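Local atomic coordinates of phosphotriesterase homology protein (Escherichia coli, PDB entry 1BF6), a protein that hydrolyses phosphorylated glyceryl acetates, and also aromatic acetates and propionates, with two zinc ions bound per subunit. Residues A[178-190]-A[202-216]. Residues are numbered along the deposited sequence; the frame is centred on the assembly and turned at random.
With ZN (zinc ion), chain D; SO4 (sulfate ion), chain F; SO4 (sulfate ion), chain E.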
ATOM      1  N   LEU A 178     -16.003   6.298  -2.180  1.00  8.75           N
ATOM      2  CA  LEU A 178     -15.046   5.898  -1.143  1.00  7.82           C
ATOM      3  C   LEU A 178     -14.767   4.406  -0.991  1.00 11.27           C
ATOM      4  O   LEU A 178     -13.743   4.025  -0.402  1.00 10.75           O
ATOM      5  CB  LEU A 178     -15.370   6.554   0.205  1.00  8.92           C
ATOM      6  CG  LEU A 178     -15.362   8.092   0.232  1.00  8.48           C
ATOM      7  CD1 LEU A 178     -15.602   8.606   1.639  1.00  9.66           C
ATOM      8  CD2 LEU A 178     -14.051   8.633  -0.316  1.00  8.15           C
ATOM      9  N   SER A 179     -15.637   3.564  -1.553  1.00  9.59           N
ATOM     10  CA  SER A 179     -15.433   2.120  -1.491  1.00 10.48           C
ATOM     11  C   SER A 179     -14.290   1.734  -2.431  1.00 10.32           C
ATOM     12  O   SER A 179     -13.828   0.592  -2.438  1.00 10.18           O
ATOM     13  CB  SER A 179     -16.715   1.365  -1.870  1.00 11.50           C
ATOM     14  OG  SER A 179     -16.979   1.447  -3.261  1.00 12.94           O
ATOM     15  N   ARG A 180     -13.842   2.700  -3.233  1.00  9.66           N
ATOM     16  CA  ARG A 180     -12.748   2.476  -4.174  1.00  8.35           C
ATOM     17  C   ARG A 180     -11.432   3.086  -3.650  1.00  6.99           C
ATOM     18  O   ARG A 180     -10.440   3.172  -4.374  1.00  7.72           O
ATOM     19  CB  ARG A 180     -13.120   3.036  -5.550  1.00 10.18           C
ATOM     20  CG  ARG A 180     -14.435   2.463  -6.117  1.00  9.66           C
ATOM     21  CD  ARG A 180     -14.362   0.934  -6.299  1.00  8.45           C
ATOM     22  NE  ARG A 180     -13.392   0.547  -7.321  1.00 12.90           N
ATOM     23  CZ  ARG A 180     -12.466  -0.403  -7.179  1.00 15.94           C
ATOM     24  NH1 ARG A 180     -12.367  -1.097  -6.048  1.00 16.42           N
ATOM     25  NH2 ARG A 180     -11.590  -0.618  -8.154  1.00 18.66           N
ATOM     26  N   VAL A 181     -11.442   3.467  -2.374  1.00  7.86           N
ATOM     27  CA  VAL A 181     -10.281   4.051  -1.697  1.00  7.31           C
ATOM     28  C   VAL A 181      -9.877   3.179  -0.486  1.00  8.63           C
ATOM     29  O   VAL A 181     -10.734   2.690   0.256  1.00  7.77           O
ATOM     30  CB  VAL A 181     -10.610   5.473  -1.162  1.00  6.48           C
ATOM     31  CG1 VAL A 181      -9.414   6.062  -0.411  1.00  5.29           C
ATOM     32  CG2 VAL A 181     -11.022   6.394  -2.316  1.00  4.88           C
ATOM     33  N   THR A 182      -8.576   2.978  -0.312  1.00  8.12           N
ATOM     34  CA  THR A 182      -8.056   2.228   0.831  1.00  7.94           C
ATOM     35  C   THR A 182      -7.022   3.134   1.527  1.00  7.39           C
ATOM     36  O   THR A 182      -6.115   3.653   0.879  1.00  7.73           O
ATOM     37  CB  THR A 182      -7.468   0.858   0.414  1.00 10.02           C
ATOM     38  OG1 THR A 182      -7.074   0.141   1.591  1.00 11.32           O
ATOM     39  CG2 THR A 182      -6.278   1.002  -0.530  1.00  8.98           C
ATOM     40  N   VAL A 183      -7.223   3.384   2.818  1.00  7.21           N
ATOM     41  CA  VAL A 183      -6.356   4.270   3.606  1.00  7.26           C
ATOM     42  C   VAL A 183      -5.159   3.538   4.235  1.00  8.58           C
ATOM     43  O   VAL A 183      -5.329   2.682   5.108  1.00  8.08           O
ATOM     44  CB  VAL A 183      -7.166   4.990   4.709  1.00  7.83           C
ATOM     45  CG1 VAL A 183      -6.279   5.940   5.498  1.00  7.62           C
ATOM     46  CG2 VAL A 183      -8.323   5.767   4.088  1.00  9.09           C
ATOM     47  N   GLY A 184      -3.958   3.908   3.795  1.00  8.67           N
ATOM     48  CA  GLY A 184      -2.745   3.268   4.284  1.00  6.82           C
ATOM     49  C   GLY A 184      -2.237   3.752   5.627  1.00  7.31           C
ATOM     50  O   GLY A 184      -2.485   4.889   6.032  1.00  8.27           O
ATOM     51  N   HIS A 185      -1.524   2.864   6.325  1.00  7.04           N
ATOM     52  CA  HIS A 185      -0.930   3.149   7.633  1.00  5.96           C
ATOM     53  C   HIS A 185      -1.866   3.625   8.725  1.00  6.42           C
ATOM     54  O   HIS A 185      -1.587   4.618   9.394  1.00  7.80           O
ATOM     55  CB  HIS A 185       0.206   4.164   7.500  1.00  6.88           C
ATOM     56  CG  HIS A 185       1.048   3.966   6.290  1.00  7.97           C
ATOM     57  ND1 HIS A 185       1.400   2.737   5.784  1.00  7.21           N
ATOM     58  CD2 HIS A 185       1.554   4.879   5.430  1.00  6.12           C
ATOM     59  CE1 HIS A 185       2.065   2.937   4.664  1.00  8.97           C
ATOM     60  NE2 HIS A 185       2.168   4.224   4.439  1.00  6.64           N
ATOM     61  N   CYS A 186      -2.973   2.920   8.937  1.00  7.52           N
ATOM     62  CA  CYS A 186      -3.901   3.317   9.992  1.00  6.99           C
ATOM     63  C   CYS A 186      -3.494   2.717  11.333  1.00  6.47           C
ATOM     64  O   CYS A 186      -4.110   3.007  12.358  1.00  5.62           O
ATOM     65  CB  CYS A 186      -5.322   2.848   9.666  1.00  9.52           C
ATOM     66  SG  CYS A 186      -6.039   3.578   8.183  1.00  8.76           S
ATOM     67  N   ASP A 187      -2.414   1.938  11.312  1.00  8.27           N
ATOM     68  CA  ASP A 187      -1.932   1.219  12.495  1.00  9.68           C
ATOM     69  C   ASP A 187      -0.588   1.675  13.103  1.00 10.23           C
ATOM     70  O   ASP A 187       0.251   0.845  13.450  1.00  9.90           O
ATOM     71  CB  ASP A 187      -1.872  -0.281  12.154  1.00  7.36           C
ATOM     72  CG  ASP A 187      -0.850  -0.599  11.059  1.00  8.19           C
ATOM     73  OD1 ASP A 187      -0.482   0.312  10.276  1.00  8.14           O
ATOM     74  OD2 ASP A 187      -0.400  -1.769  10.967  1.00  5.70           O
ATOM     75  N   LEU A 188      -0.395   2.982  13.256  1.00 10.46           N
ATOM     76  CA  LEU A 188       0.839   3.504  13.854  1.00 11.56           C
ATOM     77  C   LEU A 188       0.595   4.196  15.202  1.00 12.48           C
ATOM     78  O   LEU A 188       1.504   4.768  15.802  1.00 12.74           O
ATOM     79  CB  LEU A 188       1.575   4.420  12.870  1.00 10.28           C
ATOM     80  CG  LEU A 188       2.284   3.667  11.743  1.00 11.10           C
ATOM     81  CD1 LEU A 188       2.705   4.603  10.614  1.00 11.27           C
ATOM     82  CD2 LEU A 188       3.475   2.931  12.316  1.00 12.05           C
ATOM     83  N   LYS A 189      -0.635   4.089  15.695  1.00 13.95           N
ATOM     84  CA  LYS A 189      -1.043   4.662  16.975  1.00 14.51           C
ATOM     85  C   LYS A 189      -2.446   4.143  17.298  1.00 14.38           C
ATOM     86  O   LYS A 189      -3.070   3.484  16.456  1.00 15.20           O
ATOM     87  CB  LYS A 189      -1.070   6.196  16.903  1.00 14.93           C
ATOM     88  CG  LYS A 189      -2.160   6.750  16.008  1.00 15.69           C
ATOM     89  CD  LYS A 189      -2.292   8.239  16.165  1.00 18.38           C
ATOM     90  CE  LYS A 189      -3.251   8.802  15.142  1.00 18.47           C
ATOM     91  NZ  LYS A 189      -3.306  10.277  15.239  1.00 23.46           N
ATOM     92  N   ASP A 190      -2.909   4.385  18.528  1.00 15.02           N
ATOM     93  CA  ASP A 190      -4.254   3.988  18.944  1.00 17.52           C
ATOM     94  C   ASP A 190      -5.090   4.878  18.035  1.00 17.69           C
ATOM     95  O   ASP A 190      -5.115   6.097  18.200  1.00 17.36           O
ATOM     96  CB  ASP A 190      -4.497   4.320  20.428  1.00 19.81           C
ATOM     97  CG  ASP A 190      -3.667   3.439  21.389  1.00 22.61           C
ATOM     98  OD1 ASP A 190      -3.047   2.457  20.935  1.00 22.63           O
ATOM     99  OD2 ASP A 190      -3.640   3.730  22.609  1.00 24.98           O
ATOM    100  N   GLY A 202     -17.398   4.310   4.230  1.00 11.49           N
ATOM    101  CA  GLY A 202     -17.326   3.336   3.152  1.00  8.38           C
ATOM    102  C   GLY A 202     -15.958   2.981   2.601  1.00  8.28           C
ATOM    103  O   GLY A 202     -15.849   2.210   1.650  1.00  8.80           O
ATOM    104  N   ALA A 203     -14.906   3.533   3.194  1.00  7.58           N
ATOM    105  CA  ALA A 203     -13.553   3.261   2.741  1.00  8.72           C
ATOM    106  C   ALA A 203     -12.963   1.990   3.383  1.00  8.18           C
ATOM    107  O   ALA A 203     -13.547   1.439   4.332  1.00  9.90           O
ATOM    108  CB  ALA A 203     -12.658   4.472   3.048  1.00  8.29           C
ATOM    109  N   TYR A 204     -11.890   1.471   2.777  1.00  7.61           N
ATOM    110  CA  TYR A 204     -11.163   0.319   3.331  1.00  7.16           C
ATOM    111  C   TYR A 204      -9.993   0.920   4.119  1.00 10.53           C
ATOM    112  O   TYR A 204      -9.543   2.043   3.827  1.00  9.25           O
ATOM    113  CB  TYR A 204     -10.599  -0.583   2.245  1.00  7.44           C
ATOM    114  CG  TYR A 204     -11.609  -1.504   1.605  1.00  8.21           C
ATOM    115  CD1 TYR A 204     -12.555  -1.016   0.707  1.00  8.26           C
ATOM    116  CD2 TYR A 204     -11.585  -2.882   1.862  1.00 10.65           C
ATOM    117  CE1 TYR A 204     -13.452  -1.868   0.072  1.00  8.01           C
ATOM    118  CE2 TYR A 204     -12.477  -3.754   1.230  1.00  8.62           C
ATOM    119  CZ  TYR A 204     -13.412  -3.235   0.333  1.00 10.95           C
ATOM    120  OH  TYR A 204     -14.298  -4.072  -0.308  1.00  9.83           O
ATOM    121  N   VAL A 205      -9.552   0.210   5.154  1.00  7.89           N
ATOM    122  CA  VAL A 205      -8.436   0.651   5.992  1.00  7.91           C
ATOM    123  C   VAL A 205      -7.344  -0.423   6.002  1.00  9.60           C
ATOM    124  O   VAL A 205      -7.621  -1.615   5.814  1.00  7.61           O
ATOM    125  CB  VAL A 205      -8.878   0.971   7.443  1.00  8.38           C
ATOM    126  CG1 VAL A 205      -9.791   2.203   7.463  1.00  8.49           C
ATOM    127  CG2 VAL A 205      -9.585  -0.247   8.077  1.00  8.23           C
ATOM    128  N   GLN A 206      -6.099   0.009   6.189  1.00  9.66           N
ATOM    129  CA  GLN A 206      -4.980  -0.916   6.203  1.00  8.29           C
ATOM    130  C   GLN A 206      -4.100  -0.893   7.445  1.00  8.94           C
ATOM    131  O   GLN A 206      -3.798   0.163   7.995  1.00  7.83           O
ATOM    132  CB  GLN A 206      -4.105  -0.698   4.981  1.00  9.09           C
ATOM    133  CG  GLN A 206      -4.766  -1.122   3.705  1.00  8.88           C
ATOM    134  CD  GLN A 206      -3.988  -0.750   2.477  1.00 10.59           C
ATOM    135  OE1 GLN A 206      -2.846  -0.248   2.546  1.00 12.55           O
ATOM    136  NE2 GLN A 206      -4.605  -0.971   1.327  1.00  5.92           N
ATOM    137  N   PHE A 207      -3.796  -2.098   7.932  1.00  7.92           N
ATOM    138  CA  PHE A 207      -2.889  -2.303   9.053  1.00  7.32           C
ATOM    139  C   PHE A 207      -1.712  -2.857   8.253  1.00  6.35           C
ATOM    140  O   PHE A 207      -1.567  -4.076   8.075  1.00  6.87           O
ATOM    141  CB  PHE A 207      -3.436  -3.353  10.042  1.00  7.75           C
ATOM    142  CG  PHE A 207      -4.529  -2.833  10.959  1.00 11.34           C
ATOM    143  CD1 PHE A 207      -5.693  -2.246  10.442  1.00 10.62           C
ATOM    144  CD2 PHE A 207      -4.401  -2.937  12.346  1.00  9.72           C
ATOM    145  CE1 PHE A 207      -6.703  -1.770  11.296  1.00 11.98           C
ATOM    146  CE2 PHE A 207      -5.403  -2.466  13.204  1.00 10.00           C
ATOM    147  CZ  PHE A 207      -6.560  -1.878  12.677  1.00 10.16           C
ATOM    148  N   ASP A 208      -0.924  -1.941   7.691  1.00  6.20           N
ATOM    149  CA  ASP A 208       0.208  -2.299   6.826  1.00  6.58           C
ATOM    150  C   ASP A 208       1.616  -1.998   7.347  1.00  5.98           C
ATOM    151  O   ASP A 208       2.570  -2.001   6.561  1.00  6.82           O
ATOM    152  CB  ASP A 208       0.046  -1.647   5.442  1.00  8.40           C
ATOM    153  CG  ASP A 208      -0.227  -0.151   5.525  1.00  8.42           C
ATOM    154  OD1 ASP A 208       0.197   0.494   6.505  1.00  6.40           O
ATOM    155  OD2 ASP A 208      -0.907   0.378   4.615  1.00  8.04           O
ATOM    156  N   THR A 209       1.736  -1.702   8.637  1.00  7.32           N
ATOM    157  CA  THR A 209       3.047  -1.435   9.231  1.00  7.92           C
ATOM    158  C   THR A 209       3.375  -2.542  10.255  1.00  9.87           C
ATOM    159  O   THR A 209       4.111  -2.327  11.231  1.00  7.68           O
ATOM    160  CB  THR A 209       3.118  -0.037   9.885  1.00  8.22           C
ATOM    161  OG1 THR A 209       2.117   0.090  10.901  1.00  8.37           O
ATOM    162  CG2 THR A 209       2.916   1.072   8.826  1.00  9.24           C
ATOM    163  N   ILE A 210       2.802  -3.721  10.016  1.00  8.39           N
ATOM    164  CA  ILE A 210       3.012  -4.885  10.873  1.00  9.31           C
ATOM    165  C   ILE A 210       4.507  -5.174  10.973  1.00 10.25           C
ATOM    166  O   ILE A 210       5.195  -5.231   9.955  1.00  9.67           O
ATOM    167  CB  ILE A 210       2.267  -6.108  10.300  1.00  9.09           C
ATOM    168  CG1 ILE A 210       0.758  -5.945  10.531  1.00  9.12           C
ATOM    169  CG2 ILE A 210       2.779  -7.409  10.929  1.00  9.86           C
ATOM    170  CD1 ILE A 210      -0.102  -6.798   9.602  1.00  8.21           C
ATOM    171  N   GLY A 211       5.000  -5.321  12.205  1.00 11.60           N
ATOM    172  CA  GLY A 211       6.416  -5.595  12.417  1.00 12.95           C
ATOM    173  C   GLY A 211       7.237  -4.363  12.774  1.00 12.40           C
ATOM    174  O   GLY A 211       8.366  -4.491  13.247  1.00 11.57           O
ATOM    175  N   LYS A 212       6.683  -3.171  12.544  1.00 11.17           N
ATOM    176  CA  LYS A 212       7.378  -1.917  12.849  1.00 10.95           C
ATOM    177  C   LYS A 212       7.049  -1.520  14.279  1.00 11.71           C
ATOM    178  O   LYS A 212       6.474  -0.465  14.551  1.00 11.25           O
ATOM    179  CB  LYS A 212       6.983  -0.830  11.831  1.00 10.15           C
ATOM    180  CG  LYS A 212       7.292  -1.274  10.395  1.00  9.01           C
ATOM    181  CD  LYS A 212       7.263  -0.170   9.345  1.00 10.83           C
ATOM    182  CE  LYS A 212       7.743  -0.749   8.023  1.00  7.53           C
ATOM    183  NZ  LYS A 212       7.912   0.293   6.983  1.00 15.34           N
ATOM    184  N   ASN A 213       7.475  -2.388  15.194  1.00 13.59           N
ATOM    185  CA  ASN A 213       7.231  -2.248  16.619  1.00 15.46           C
ATOM    186  C   ASN A 213       7.910  -1.097  17.358  1.00 16.71           C
ATOM    187  O   ASN A 213       7.547  -0.785  18.495  1.00 18.69           O
ATOM    188  CB  ASN A 213       7.481  -3.598  17.296  1.00 15.85           C
ATOM    189  CG  ASN A 213       6.626  -4.690  16.706  1.00 17.29           C
ATOM    190  OD1 ASN A 213       7.098  -5.788  16.419  1.00 19.69           O
ATOM    191  ND2 ASN A 213       5.356  -4.376  16.476  1.00 16.19           N
ATOM    192  N   SER A 214       8.880  -0.457  16.718  1.00 17.84           N
ATOM    193  CA  SER A 214       9.542   0.686  17.336  1.00 20.12           C
ATOM    194  C   SER A 214       8.680   1.932  17.119  1.00 20.41           C
ATOM    195  O   SER A 214       8.897   2.976  17.735  1.00 20.57           O
ATOM    196  CB  SER A 214      10.946   0.871  16.762  1.00 22.08           C
ATOM    197  OG  SER A 214      11.760  -0.241  17.107  1.00 22.94           O
ATOM    198  N   TYR A 215       7.697   1.816  16.232  1.00 20.97           N
ATOM    199  CA  TYR A 215       6.771   2.913  15.957  1.00 19.52           C
ATOM    200  C   TYR A 215       5.511   2.677  16.778  1.00 18.03           C
ATOM    201  O   TYR A 215       5.002   3.577  17.448  1.00 17.45           O
ATOM    202  CB  TYR A 215       6.373   2.934  14.476  1.00 22.99           C
ATOM    203  CG  TYR A 215       7.422   3.445  13.510  1.00 27.99           C
ATOM    204  CD1 TYR A 215       8.220   4.548  13.824  1.00 29.96           C
ATOM    205  CD2 TYR A 215       7.571   2.860  12.249  1.00 29.52           C
ATOM    206  CE1 TYR A 215       9.133   5.060  12.902  1.00 32.45           C
ATOM    207  CE2 TYR A 215       8.476   3.358  11.321  1.00 31.33           C
ATOM    208  CZ  TYR A 215       9.253   4.457  11.649  1.00 34.04           C
ATOM    209  OH  TYR A 215      10.141   4.960  10.722  1.00 35.71           O
ATOM    210  N   TYR A 216       5.039   1.434  16.737  1.00 15.23           N
ATOM    211  CA  TYR A 216       3.816   1.026  17.426  1.00 14.34           C
ATOM    212  C   TYR A 216       3.897  -0.498  17.578  1.00 11.42           C
ATOM    213  O   TYR A 216       4.326  -1.188  16.654  1.00 11.33           O
ATOM    214  CB  TYR A 216       2.627   1.422  16.542  1.00 14.15           C
ATOM    215  CG  TYR A 216       1.264   1.305  17.169  1.00 13.08           C
ATOM    216  CD1 TYR A 216       0.889   2.118  18.235  1.00 12.31           C
ATOM    217  CD2 TYR A 216       0.328   0.405  16.664  1.00 10.88           C
ATOM    218  CE1 TYR A 216      -0.394   2.034  18.781  1.00 12.58           C
ATOM    219  CE2 TYR A 216      -0.945   0.320  17.193  1.00 10.45           C
ATOM    220  CZ  TYR A 216      -1.301   1.130  18.243  1.00  9.76           C
ATOM    221  OH  TYR A 216      -2.576   1.044  18.748  1.00 15.29           O
TER
HETATM  222 ZN    ZN D 293       3.537   4.969   2.919  1.00 15.00          ZN
HETATM  223  S   SO4 F 295      10.548   3.255   7.508  1.00 55.95           S
HETATM  224  O1  SO4 F 295      11.604   3.887   8.294  1.00 57.18           O
HETATM  225  O2  SO4 F 295      10.908   3.348   6.029  1.00 55.43           O
HETATM  226  O3  SO4 F 295      10.366   1.748   7.839  1.00 55.38           O
HETATM  227  O4  SO4 F 295       9.216   3.937   7.813  1.00 56.19           O
HETATM  228  S   SO4 E 294      -5.352  12.754  13.250  1.00 33.48           S
HETATM  229  O1  SO4 E 294      -4.466  13.448  14.181  1.00 35.11           O
HETATM  230  O2  SO4 E 294      -5.246  13.390  11.863  1.00 31.80           O
HETATM  231  O3  SO4 E 294      -4.991  11.251  13.090  1.00 33.28           O
HETATM  232  O4  SO4 E 294      -6.780  12.812  13.792  1.00 33.13           O
HETATM  233  O   HOH W   1       2.400   5.545  18.337  1.00 30.81           O
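With CG of Tyr216 anti to the backbone N (chi1 -170°), its ring face is set against the Leu188-Lys189 peptide, while chi1 of 65° at Asp187 turns that carboxylate to Thr209. Lys189 N sits 3.5 Å above the plane of the Tyr216 ring, over its centre, and the phenol OH donates to the anti lone pair of Asp190 OD1 at 2.6 Å. Replacing Tyr216 by alanine would probably open a gap against this peptide and leave Asp190 OD1 without its phenol partner. Thr209 grips Asp187 twice: OG1 reaches OD1 at 2.7 Å from above the carboxylate plane, and the amide N meets the syn lone pair of OD2 at 3.2 Å. Nearer the metals, Asp208 OD1 accepts from His185 ND1 at 2.6 Å, the ring and carboxylate planes 62° apart, and OD2 takes the His185 amide, an arrangement likely to fix the rotation of the imidazole, whose NE2 binds the zinc shared with Glu124 and His157. Earlier in both segments, parallel bridges pair Thr182 with Tyr204 and Val183 with Val205. These strands, joined through helix 192-200 as a beta-alpha-beta unit of the TIM barrel, are flanked by strands 154-157 and 237-239, while Arg221 of helix 218-230 salt-bridges Asp187.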